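Putative p22 protein (Leishmania major, PDB 1YQF) is of unknown function but belongs to the MAM33 family of mitochondrial acidic matrix proteins, as a homologue of human p32, and probably assembles as a trimer. Local coordinates at the interface of chains A and B. Coordinates in Å, arbitrary orientation; residue numbers count along the deposited sequence, not the author numbering. Chains: chain A/B, hypothetical protein Lmaj011689.

The interface of chains A and B. Residues chain A 59, 61-64, 83; chain B 143-146.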
loop_
_atom_site.group_PDB
_atom_site.type_symbol
_atom_site.label_atom_id
_atom_site.label_comp_id
_atom_site.label_asym_id
_atom_site.label_seq_id
_atom_site.Cartn_x
_atom_site.Cartn_y
_atom_site.Cartn_z
ATOM N N LYS A 59 18.145 -11.683 4.141
ATOM C CA LYS A 59 16.916 -12.451 4.321
ATOM C C LYS A 59 16.842 -13.420 3.129
ATOM O O LYS A 59 16.637 -12.971 2.005
ATOM C CB LYS A 59 15.699 -11.513 4.350
ATOM C CG LYS A 59 14.547 -11.954 5.245
ATOM C CD LYS A 59 13.856 -13.202 4.703
ATOM C CE LYS A 59 12.447 -13.351 5.272
ATOM N NZ LYS A 59 11.465 -12.455 4.599
ATOM N N GLY A 61 16.953 -15.340 -0.119
ATOM C CA GLY A 61 16.268 -15.241 -1.401
ATOM C C GLY A 61 15.711 -13.869 -1.759
ATOM O O GLY A 61 15.143 -13.704 -2.841
ATOM N N THR A 62 15.882 -12.886 -0.872
ATOM C CA THR A 62 15.289 -11.559 -1.056
ATOM C C THR A 62 16.346 -10.474 -1.221
ATOM O O THR A 62 17.541 -10.733 -1.131
ATOM C CB THR A 62 14.373 -11.192 0.136
ATOM O OG1 THR A 62 15.162 -10.901 1.298
ATOM C CG2 THR A 62 13.488 -12.364 0.555
ATOM N N CYS A 63 15.872 -9.253 -1.454
ATOM C CA CYS A 63 16.725 -8.073 -1.548
ATOM C C CYS A 63 16.722 -7.286 -0.236
ATOM O O CYS A 63 17.103 -6.122 -0.204
ATOM C CB CYS A 63 16.261 -7.193 -2.707
ATOM S SG CYS A 63 16.851 -7.809 -4.292
ATOM N N THR A 64 16.295 -7.937 0.842
ATOM C CA THR A 64 16.276 -7.335 2.167
ATOM C C THR A 64 17.535 -7.728 2.929
ATOM O O THR A 64 17.938 -8.888 2.917
ATOM C CB THR A 64 15.046 -7.811 2.942
ATOM O OG1 THR A 64 13.861 -7.527 2.190
ATOM C CG2 THR A 64 14.869 -7.015 4.227
ATOM N N ASN A 83 16.285 -2.975 -3.488
ATOM C CA ASN A 83 15.308 -2.660 -4.527
ATOM C C ASN A 83 15.109 -1.157 -4.600
ATOM O O ASN A 83 15.146 -0.461 -3.580
ATOM C CB ASN A 83 13.958 -3.335 -4.251
ATOM C CG ASN A 83 13.885 -4.748 -4.798
ATOM O OD1 ASN A 83 14.451 -5.047 -5.851
ATOM N ND2 ASN A 83 13.178 -5.625 -4.085
ATOM N N ASN B 143 7.081 -8.294 -2.976
ATOM C CA ASN B 143 7.698 -6.998 -2.659
ATOM C C ASN B 143 9.113 -7.122 -2.079
ATOM O O ASN B 143 9.892 -6.171 -2.123
ATOM C CB ASN B 143 6.825 -6.208 -1.676
ATOM C CG ASN B 143 5.544 -5.684 -2.310
ATOM O OD1 ASN B 143 5.455 -5.511 -3.528
ATOM N ND2 ASN B 143 4.546 -5.422 -1.477
ATOM N N GLU B 144 9.432 -8.290 -1.529
ATOM C CA GLU B 144 10.752 -8.553 -0.977
ATOM C C GLU B 144 11.762 -8.951 -2.053
ATOM O O GLU B 144 12.951 -8.679 -1.911
ATOM C CB GLU B 144 10.670 -9.666 0.068
ATOM C CG GLU B 144 10.005 -9.247 1.367
ATOM C CD GLU B 144 10.048 -10.343 2.411
ATOM O OE1 GLU B 144 9.313 -11.342 2.261
ATOM O OE2 GLU B 144 10.827 -10.205 3.377
ATOM N N LEU B 145 11.293 -9.608 -3.113
ATOM C CA LEU B 145 12.179 -10.105 -4.164
ATOM C C LEU B 145 12.634 -9.004 -5.115
ATOM O O LEU B 145 12.005 -7.948 -5.218
ATOM C CB LEU B 145 11.495 -11.215 -4.970
ATOM C CG LEU B 145 10.943 -12.407 -4.184
ATOM C CD1 LEU B 145 10.335 -13.427 -5.135
ATOM C CD2 LEU B 145 12.007 -13.062 -3.309
ATOM N N TYR B 146 13.733 -9.273 -5.813
ATOM C CA TYR B 146 14.253 -8.370 -6.832
ATOM C C TYR B 146 13.154 -8.081 -7.838
ATOM O O TYR B 146 12.629 -9.004 -8.447
ATOM C CB TYR B 146 15.435 -9.015 -7.553
ATOM C CG TYR B 146 16.067 -8.145 -8.619
ATOM C CD1 TYR B 146 16.477 -6.844 -8.337
ATOM C CD2 TYR B 146 16.277 -8.632 -9.905
ATOM C CE1 TYR B 146 17.070 -6.050 -9.310
ATOM C CE2 TYR B 146 16.870 -7.845 -10.883
ATOM C CZ TYR B 146 17.263 -6.560 -10.584
ATOM O OH TYR B 146 17.857 -5.789 -11.561
HETATM O O HOH W 1 15.525 -11.697 -4.898
#
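In this MAM33 (p32-like) protein, part of a subunit interface of the deposited three-chain assembly, probably the p32-type trimer, is made where the C-terminus of helix 136-144 and the following loop in chain B meet the loop joining strands 55-58 and 64-71 of chain A, and A:Asn83, just beyond strand 74-81. B:Glu144, the last helix residue, gives up the most surface in this patch, 78 Å². Its carbonyl O accepts a hydrogen bond from A:Cys63 N at 3.0 Å, in the carbonyl plane and nearly straight (173° at H). The side chain, extended beyond CG, runs alongside A:Thr62, whose methyl CG2 packs 3.9 Å from B:Glu144 CB. Carboxylate oxygen OE2 meets A:Lys59 NZ tip to tip in a 2.6 Å salt bridge, the lysine bending at chi2 and chi4 to cross it obliquely. A:Thr62 holds its hydroxyl OG1 in the crowded position between its N and carbonyl carbon (chi1 72°), where it donates to A:Lys59 O at 2.6 Å and accepts from A:Thr64 N, bracing the loop. B:Leu145 directs CD2 towards the carbonyl of A:Gly61, while its O accepts from A:Asn83 ND2 at 2.8 Å, with ND2 well above the carbonyl plane. The A:Asn83 amide and B:Tyr146 ring planes are 16° apart but do not stack: OD1 lies beside the ring, 3.7 Å from CD1. A:Cys63 SG rests against B:Tyr146 CA, and a water links B:Tyr146 N to A:Gly61 O.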